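Local coordinates for protein DNA-binding response regulator, merR family (Colwellia psychrerythraea, PDB 3CNB) that probably binds DNA as a response regulator of the MerR family, represented here by its CheY-like receiver domain, which is predicted to be switched by phosphorylation, at residues T25-N30 against L119-I124; K36-Y41 against H51-D56; H74-K77 against A81-N84. All coordinates share one frame; numbering follows the deposited sequence.

Contact 1: T25-N30 against L119-I124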
loop_
_atom_site.group_PDB
_atom_site.type_symbol
_atom_site.label_atom_id
_atom_site.label_comp_id
_atom_site.label_asym_id
_atom_site.label_seq_id
_atom_site.Cartn_x
_atom_site.Cartn_y
_atom_site.Cartn_z
ATOM N N THR A 25 -10.253 2.344 -3.186
ATOM C CA THR A 25 -10.970 1.161 -2.691
ATOM C C THR A 25 -11.932 0.664 -3.752
ATOM O O THR A 25 -11.985 -0.536 -4.019
ATOM C CB THR A 25 -11.772 1.453 -1.368
ATOM O OG1 THR A 25 -10.853 1.841 -0.339
ATOM C CG2 THR A 25 -12.529 0.224 -0.903
ATOM N N GLN A 26 -12.669 1.594 -4.360
ATOM C CA GLN A 26 -13.656 1.249 -5.386
ATOM C C GLN A 26 -12.998 0.659 -6.624
ATOM O O GLN A 26 -13.467 -0.334 -7.167
ATOM C CB GLN A 26 -14.447 2.490 -5.788
ATOM C CG GLN A 26 -15.647 2.204 -6.672
ATOM C CD GLN A 26 -16.618 1.263 -6.039
ATOM O OE1 GLN A 26 -17.208 1.564 -5.008
ATOM N NE2 GLN A 26 -16.802 0.107 -6.657
ATOM N N PHE A 27 -11.931 1.305 -7.072
ATOM C CA PHE A 27 -11.087 0.775 -8.143
ATOM C C PHE A 27 -10.600 -0.659 -7.880
ATOM O O PHE A 27 -10.652 -1.530 -8.770
ATOM C CB PHE A 27 -9.883 1.689 -8.367
ATOM C CG PHE A 27 -8.988 1.237 -9.492
ATOM C CD1 PHE A 27 -9.348 1.485 -10.824
ATOM C CD2 PHE A 27 -7.810 0.549 -9.227
ATOM C CE1 PHE A 27 -8.538 1.064 -11.866
ATOM C CE2 PHE A 27 -6.987 0.135 -10.265
ATOM C CZ PHE A 27 -7.357 0.401 -11.590
ATOM N N LEU A 28 -10.110 -0.909 -6.672
ATOM C CA LEU A 28 -9.590 -2.222 -6.362
ATOM C C LEU A 28 -10.690 -3.266 -6.159
ATOM O O LEU A 28 -10.469 -4.444 -6.435
ATOM C CB LEU A 28 -8.643 -2.161 -5.168
ATOM C CG LEU A 28 -7.335 -1.405 -5.318
ATOM C CD1 LEU A 28 -6.631 -1.339 -3.939
ATOM C CD2 LEU A 28 -6.478 -2.095 -6.338
ATOM N N GLU A 29 -11.872 -2.849 -5.696
ATOM C CA GLU A 29 -13.048 -3.754 -5.645
ATOM C C GLU A 29 -13.572 -4.115 -7.029
ATOM O O GLU A 29 -13.990 -5.253 -7.248
ATOM C CB GLU A 29 -14.192 -3.170 -4.794
ATOM C CG GLU A 29 -13.827 -3.093 -3.302
ATOM C CD GLU A 29 -14.899 -2.492 -2.417
ATOM O OE1 GLU A 29 -15.743 -1.707 -2.911
ATOM O OE2 GLU A 29 -14.879 -2.804 -1.207
ATOM N N ASN A 30 -13.577 -3.139 -7.943
ATOM C CA ASN A 30 -13.881 -3.378 -9.363
ATOM C C ASN A 30 -12.933 -4.428 -9.939
ATOM O O ASN A 30 -13.369 -5.360 -10.587
ATOM C CB ASN A 30 -13.762 -2.086 -10.189
ATOM C CG ASN A 30 -14.824 -1.056 -9.841
ATOM O OD1 ASN A 30 -15.758 -1.341 -9.100
ATOM N ND2 ASN A 30 -14.666 0.171 -10.361
ATOM N N LEU A 119 -1.329 1.973 -15.183
ATOM C CA LEU A 119 -0.142 1.299 -14.669
ATOM C C LEU A 119 -0.414 0.468 -13.392
ATOM O O LEU A 119 0.043 -0.669 -13.274
ATOM C CB LEU A 119 0.945 2.331 -14.442
ATOM C CG LEU A 119 2.293 1.862 -13.871
ATOM C CD1 LEU A 119 2.949 0.743 -14.711
ATOM C CD2 LEU A 119 3.217 3.061 -13.719
ATOM N N LEU A 120 -1.184 1.025 -12.460
ATOM C CA LEU A 120 -1.546 0.301 -11.244
ATOM C C LEU A 120 -2.318 -0.979 -11.499
ATOM O O LEU A 120 -2.022 -2.002 -10.892
ATOM C CB LEU A 120 -2.328 1.201 -10.279
ATOM C CG LEU A 120 -2.848 0.465 -9.025
ATOM C CD1 LEU A 120 -1.674 0.152 -8.046
ATOM C CD2 LEU A 120 -3.992 1.207 -8.318
ATOM N N GLU A 121 -3.292 -0.921 -12.402
ATOM C CA GLU A 121 -4.073 -2.099 -12.798
ATOM C C GLU A 121 -3.167 -3.272 -13.220
ATOM O O GLU A 121 -3.324 -4.377 -12.719
ATOM C CB GLU A 121 -5.052 -1.728 -13.916
ATOM C CG GLU A 121 -6.126 -2.787 -14.220
ATOM C CD GLU A 121 -5.803 -3.678 -15.418
ATOM O OE1 GLU A 121 -6.685 -4.473 -15.813
ATOM O OE2 GLU A 121 -4.685 -3.586 -15.979
ATOM N N LYS A 122 -2.212 -3.003 -14.115
ATOM C CA LYS A 122 -1.246 -4.003 -14.602
ATOM C C LYS A 122 -0.348 -4.490 -13.478
ATOM O O LYS A 122 -0.153 -5.695 -13.310
ATOM C CB LYS A 122 -0.346 -3.356 -15.655
ATOM C CG LYS A 122 0.546 -4.317 -16.430
ATOM C CD LYS A 122 0.016 -4.456 -17.836
ATOM C CE LYS A 122 1.007 -5.106 -18.759
ATOM N NZ LYS A 122 0.576 -4.850 -20.151
ATOM N N THR A 123 0.199 -3.527 -12.726
ATOM C CA THR A 123 1.194 -3.763 -11.678
ATOM C C THR A 123 0.662 -4.647 -10.574
ATOM O O THR A 123 1.235 -5.695 -10.310
ATOM C CB THR A 123 1.716 -2.440 -11.087
ATOM O OG1 THR A 123 2.279 -1.650 -12.135
ATOM C CG2 THR A 123 2.791 -2.687 -10.044
ATOM N N ILE A 124 -0.452 -4.258 -9.959
ATOM C CA ILE A 124 -0.996 -5.041 -8.844
ATOM C C ILE A 124 -1.415 -6.452 -9.250
ATOM O O ILE A 124 -1.197 -7.389 -8.492
ATOM C CB ILE A 124 -2.136 -4.297 -8.049
ATOM C CG1 ILE A 124 -2.419 -5.007 -6.715
ATOM C CG2 ILE A 124 -3.426 -4.174 -8.880
ATOM C CD1 ILE A 124 -3.291 -4.190 -5.745
#

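Contact 2: K36-Y41 against H51-D56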
loop_
_atom_site.group_PDB
_atom_site.type_symbol
_atom_site.label_atom_id
_atom_site.label_comp_id
_atom_site.label_asym_id
_atom_site.label_seq_id
_atom_site.Cartn_x
_atom_site.Cartn_y
_atom_site.Cartn_z
ATOM N N LYS A 36 -11.201 -8.768 -0.009
ATOM C CA LYS A 36 -11.652 -7.813 0.987
ATOM C C LYS A 36 -10.656 -6.660 1.113
ATOM O O LYS A 36 -9.458 -6.864 1.247
ATOM C CB LYS A 36 -12.086 -8.462 2.317
ATOM C CG LYS A 36 -11.022 -9.072 3.183
ATOM C CD LYS A 36 -11.687 -9.954 4.253
ATOM C CE LYS A 36 -11.128 -9.699 5.665
ATOM N NZ LYS A 36 -9.669 -9.988 5.822
ATOM N N ILE A 37 -11.186 -5.449 0.998
ATOM C CA ILE A 37 -10.389 -4.242 0.964
ATOM C C ILE A 37 -10.737 -3.469 2.215
ATOM O O ILE A 37 -11.904 -3.255 2.502
ATOM C CB ILE A 37 -10.736 -3.373 -0.249
ATOM C CG1 ILE A 37 -10.928 -4.236 -1.503
ATOM C CG2 ILE A 37 -9.678 -2.318 -0.460
ATOM C CD1 ILE A 37 -9.760 -4.338 -2.392
ATOM N N LYS A 38 -9.719 -3.093 2.984
ATOM C CA LYS A 38 -9.918 -2.300 4.186
ATOM C C LYS A 38 -9.075 -1.032 4.151
ATOM O O LYS A 38 -8.008 -0.997 3.518
ATOM C CB LYS A 38 -9.630 -3.127 5.443
ATOM C CG LYS A 38 -10.538 -4.354 5.605
ATOM C CD LYS A 38 -11.889 -4.006 6.221
ATOM C CE LYS A 38 -12.871 -5.166 6.080
ATOM N NZ LYS A 38 -14.285 -4.690 6.073
ATOM N N ILE A 39 -9.594 0.023 4.786
ATOM C CA ILE A 39 -8.899 1.300 4.891
ATOM C C ILE A 39 -8.513 1.630 6.333
ATOM O O ILE A 39 -9.328 1.519 7.243
ATOM C CB ILE A 39 -9.730 2.492 4.330
ATOM C CG1 ILE A 39 -10.268 2.185 2.933
ATOM C CG2 ILE A 39 -8.889 3.741 4.276
ATOM C CD1 ILE A 39 -11.457 3.056 2.552
ATOM N N ALA A 40 -7.262 2.039 6.508
ATOM C CA ALA A 40 -6.807 2.658 7.727
ATOM C C ALA A 40 -6.569 4.142 7.431
ATOM O O ALA A 40 -5.723 4.507 6.593
ATOM C CB ALA A 40 -5.565 1.979 8.202
ATOM N N TYR A 41 -7.345 4.995 8.109
ATOM C CA TYR A 41 -7.353 6.434 7.856
ATOM C C TYR A 41 -6.366 7.194 8.699
ATOM O O TYR A 41 -6.185 8.393 8.506
ATOM C CB TYR A 41 -8.746 7.021 8.126
ATOM C CG TYR A 41 -9.814 6.632 7.126
ATOM C CD1 TYR A 41 -9.801 7.133 5.826
ATOM C CD2 TYR A 41 -10.844 5.770 7.487
ATOM C CE1 TYR A 41 -10.792 6.771 4.908
ATOM C CE2 TYR A 41 -11.832 5.408 6.585
ATOM C CZ TYR A 41 -11.799 5.910 5.300
ATOM O OH TYR A 41 -12.793 5.546 4.418
ATOM N N HIS A 51 -2.485 -6.199 11.609
ATOM C CA HIS A 51 -2.677 -7.490 12.257
ATOM C C HIS A 51 -4.065 -8.067 12.022
ATOM O O HIS A 51 -4.191 -9.250 11.700
ATOM C CB HIS A 51 -2.372 -7.371 13.745
ATOM C CG HIS A 51 -0.962 -6.964 14.023
ATOM N ND1 HIS A 51 0.068 -7.872 14.091
ATOM C CD2 HIS A 51 -0.403 -5.743 14.214
ATOM C CE1 HIS A 51 1.201 -7.232 14.322
ATOM N NE2 HIS A 51 0.945 -5.941 14.398
ATOM N N THR A 52 -5.104 -7.249 12.170
ATOM C CA THR A 52 -6.479 -7.790 12.219
ATOM C C THR A 52 -7.058 -8.165 10.839
ATOM O O THR A 52 -7.921 -9.038 10.727
ATOM C CB THR A 52 -7.455 -6.844 12.941
ATOM O OG1 THR A 52 -7.532 -5.599 12.240
ATOM C CG2 THR A 52 -7.004 -6.579 14.363
ATOM N N VAL A 53 -6.586 -7.480 9.804
ATOM C CA VAL A 53 -7.056 -7.672 8.439
ATOM C C VAL A 53 -6.197 -8.754 7.769
ATOM O O VAL A 53 -6.657 -9.434 6.856
ATOM C CB VAL A 53 -7.021 -6.298 7.697
ATOM C CG1 VAL A 53 -7.024 -6.430 6.194
ATOM C CG2 VAL A 53 -8.171 -5.401 8.191
ATOM N N LYS A 54 -4.974 -8.928 8.275
ATOM C CA LYS A 54 -3.956 -9.826 7.700
ATOM C C LYS A 54 -3.852 -9.650 6.179
ATOM O O LYS A 54 -4.160 -10.578 5.433
ATOM C CB LYS A 54 -4.241 -11.294 8.050
ATOM C CG LYS A 54 -4.255 -11.617 9.537
ATOM C CD LYS A 54 -5.330 -12.650 9.881
ATOM C CE LYS A 54 -4.892 -14.067 9.529
ATOM N NZ LYS A 54 -5.905 -15.082 9.944
ATOM N N PRO A 55 -3.408 -8.462 5.721
ATOM C CA PRO A 55 -3.513 -8.162 4.294
ATOM C C PRO A 55 -2.453 -8.882 3.487
ATOM O O PRO A 55 -1.384 -9.222 4.006
ATOM C CB PRO A 55 -3.308 -6.649 4.240
ATOM C CG PRO A 55 -2.453 -6.334 5.451
ATOM C CD PRO A 55 -2.757 -7.374 6.484
ATOM N N ASP A 56 -2.760 -9.158 2.231
ATOM C CA ASP A 56 -1.778 -9.771 1.348
ATOM C C ASP A 56 -1.012 -8.666 0.660
ATOM O O ASP A 56 0.130 -8.844 0.291
ATOM C CB ASP A 56 -2.488 -10.649 0.330
ATOM C CG ASP A 56 -3.227 -11.792 0.988
ATOM O OD1 ASP A 56 -2.544 -12.704 1.501
ATOM O OD2 ASP A 56 -4.469 -11.758 1.024
#

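Contact 3: H74-K77 against A81-N84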
loop_
_atom_site.group_PDB
_atom_site.type_symbol
_atom_site.label_atom_id
_atom_site.label_comp_id
_atom_site.label_asym_id
_atom_site.label_seq_id
_atom_site.Cartn_x
_atom_site.Cartn_y
_atom_site.Cartn_z
ATOM N N HIS A 74 9.684 -0.540 6.258
ATOM C CA HIS A 74 10.778 -1.325 6.801
ATOM C C HIS A 74 10.294 -2.326 7.846
ATOM O O HIS A 74 10.639 -3.512 7.768
ATOM C CB HIS A 74 11.828 -0.392 7.400
ATOM C CG HIS A 74 13.028 -1.101 7.939
ATOM N ND1 HIS A 74 13.680 -2.094 7.241
ATOM C CD2 HIS A 74 13.709 -0.940 9.096
ATOM C CE1 HIS A 74 14.705 -2.524 7.952
ATOM N NE2 HIS A 74 14.750 -1.834 9.077
ATOM N N ARG A 75 9.471 -1.871 8.797
ATOM C CA ARG A 75 8.868 -2.781 9.808
ATOM C C ARG A 75 8.036 -3.902 9.197
ATOM O O ARG A 75 8.087 -5.021 9.687
ATOM C CB ARG A 75 8.017 -2.014 10.850
ATOM C CG ARG A 75 7.302 -2.894 11.911
ATOM C CD ARG A 75 5.820 -3.153 11.551
ATOM N NE ARG A 75 5.161 -4.072 12.487
ATOM C CZ ARG A 75 5.030 -5.385 12.315
ATOM N NH1 ARG A 75 5.493 -5.972 11.221
ATOM N NH2 ARG A 75 4.420 -6.117 13.237
ATOM N N ILE A 76 7.244 -3.602 8.163
ATOM C CA ILE A 76 6.435 -4.643 7.499
ATOM C C ILE A 76 7.335 -5.701 6.853
ATOM O O ILE A 76 7.164 -6.898 7.079
ATOM C CB ILE A 76 5.447 -4.078 6.431
ATOM C CG1 ILE A 76 4.315 -3.298 7.110
ATOM C CG2 ILE A 76 4.851 -5.247 5.548
ATOM C CD1 ILE A 76 3.611 -2.271 6.229
ATOM N N LYS A 77 8.307 -5.243 6.071
ATOM C CA LYS A 77 9.104 -6.152 5.237
ATOM C C LYS A 77 10.242 -6.872 5.971
ATOM O O LYS A 77 10.823 -7.813 5.430
ATOM C CB LYS A 77 9.628 -5.406 3.987
ATOM C CG LYS A 77 8.506 -4.923 3.047
ATOM C CD LYS A 77 7.721 -6.095 2.458
ATOM C CE LYS A 77 8.550 -6.957 1.485
ATOM N NZ LYS A 77 7.647 -7.954 0.836
ATOM N N ALA A 81 6.360 -12.232 10.359
ATOM C CA ALA A 81 4.923 -12.422 10.196
ATOM C C ALA A 81 4.373 -11.660 8.998
ATOM O O ALA A 81 3.380 -12.072 8.383
ATOM C CB ALA A 81 4.178 -12.032 11.472
ATOM N N THR A 82 5.031 -10.558 8.655
ATOM C CA THR A 82 4.484 -9.646 7.655
ATOM C C THR A 82 5.385 -9.527 6.411
ATOM O O THR A 82 5.049 -8.801 5.482
ATOM C CB THR A 82 4.290 -8.244 8.262
ATOM O OG1 THR A 82 5.508 -7.846 8.884
ATOM C CG2 THR A 82 3.166 -8.218 9.310
ATOM N N ALA A 83 6.520 -10.231 6.410
ATOM C CA ALA A 83 7.555 -10.081 5.371
ATOM C C ALA A 83 7.055 -10.355 3.961
ATOM O O ALA A 83 7.546 -9.750 3.010
ATOM C CB ALA A 83 8.736 -10.955 5.668
ATOM N N ASN A 84 6.066 -11.239 3.827
ATOM C CA ASN A 84 5.514 -11.602 2.512
ATOM C C ASN A 84 4.401 -10.715 1.950
ATOM O O ASN A 84 3.940 -10.930 0.813
ATOM C CB ASN A 84 5.082 -13.072 2.515
ATOM C CG ASN A 84 6.264 -14.005 2.569
ATOM O OD1 ASN A 84 7.233 -13.835 1.828
ATOM N ND2 ASN A 84 6.211 -14.978 3.462
#

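Contact 1: T25-N30 against L119-I124
F27 reaches from helix 18-31 to L120 and E121 on helix 117-129, and its side chain can be followed outward atom by atom. CB already points at the other helix, and with CG anti to the backbone N (chi1 -178°) the ring is carried straight on across the gap. CD2 comes first, 4.0 Å from CD2 of L120; further out CE2 meets that same methyl at 3.7 Å, an approach oblique to the ring. The two side chains slide past each other in opposite directions. At the tip, CZ stands 3.9 Å from CB of E121, which lies at the ring edge, near its plane. A long, flat ring suits a place where the axes of the two short segments come within 11.6 Å at an angle of 52°. F117 adds an edge-to-face ring contact to F27. These are the first and last helices of the receiver fold, lying together on one side of its parallel sheet. Deeper toward that sheet, L28 CD2 meets I124 CD1 at 3.9 Å, the two chains crossing obliquely. Branched aliphatic chains serve well here: L28 also touches I11 and I13 of strand 10-14, while L120 rests on F111 and I124 on L31. No hydrogen bond crosses between the helices, and some polar groups find partners within their own helix. E121 lends its aliphatic CB to F27, then bends at chi2 (-99°) and carries its carboxylate away, toward a long, weak ion pair with K125.

Contact 2: K36-Y41 against H51-D56
K38 and V53 bring their CA atoms to 7.4 Å where strand 36-40, in regular beta conformation, passes the chain just as it leaves helix 43-52. The two segments belong to one beta-alpha-beta crossover of the receiver fold: strand 36-40 lies at the edge of the sheet, helix 43-52 covers a face, and the chain returns through P55 and D56 into strand 57-61, on the far side of strand 10-14. The turn after the helix is made at K54, whose phi is positive (46°); its exposed side chain leads away from the strand. V53 is buried here and carries the contact; its branched, apolar side chain suits a site under a lysine's carbons. Its CG2 methyl packs against the aliphatic foot of K38, 3.7 Å from CG and 3.9 Å from CB, while CG1 sits 4.1 Å from K38 CG. A lysine fits this spot because its first carbons can cover a valine; it then bends at chi2 (-82°) and takes its ammonium group away from the contact. On its other side, strand 36-40 turns I37 away from V53 and onto L28 and E29 of helix 18-31. D56 OD2 accepts the S10 backbone N, tying the start of strand 57-61 to that of strand 10-14. S10 OG is also weakly hydrogen-bonded to K36 NZ and to V53 O, so hydroxyl, ammonium and carbonyl gather where the strand starts. K36 does the reverse of K38: its CB does not aim at V53, but bends at chi3 and chi4 bring NZ round to 3.2 Å from V53 O.

Contact 3: H74-K77 against A81-N84
The guanidinium of R75 presents its edge to T82: OG1 lies near the plane of the group, 3.0 Å from NH1. L50 and H51 of helix 43-52 also touch R75. R75 gets there by setting CG anti to its own N (chi1 178°) and bending at chi2, and it crosses T82 at about a right angle. T82 OG1 donates to I76 O at 2.6 Å, lying in the carbonyl plane on a lone pair, with a C=O...O angle of 124°. T79 O is a second hydrogen-bond partner of this hydroxyl. Threonine suits the position: its hydroxyl reaches carbonyls near the end of helix 69-77, where helical amide partners run out, and its methyl turns toward R75. The loop joins that helix to strand 86-91 of the receiver fold and folds back tightly, with the CA atoms of K77 and A83 only 4.2 Å apart. I76 CG2 meets T82 O at 3.6 Å, while elsewhere the isoleucine packs on I85 and V87. A83, small enough for this close passage, has its CB 3.8 Å from K77 O. The CB of K77 points away, yet bends at chi2 and chi3 curl the chain back until NZ donates to A83 O at 2.8 Å; I85 O receives a second bond from NZ. A methionine in place of K77 would probably leave A83 O and I85 O without their shared donor and let the end of the loop shift. The charge of K77 NZ next to the carbonyls of A83 and I85 is likely to be favourable electrostatically, and the two clear hydrogen bonds across the contact are given by side chains to backbone oxygens.

Along the chain, contact 1 joins the first helix, 18-31, to the last, 117-129, and contacts 2 and 3 follow one another in the sequence between. Contacts 1 and 2 have centres 16 Å apart and touch, since strand 36-40 packs against helix 18-31. Contacts 2 and 3, with centres 14 Å apart, meet through H51 and R75. The centres of contacts 1 and 3 are about 22 Å apart, on opposite sides of the chain's centre. Around the five-stranded parallel sheet, contact 1 thus pairs two helices, contact 2 an edge strand with a helix exit, and contact 3 a helix end with its following loop. D61, the predicted phosphorylation site, takes part in none of the three contacts.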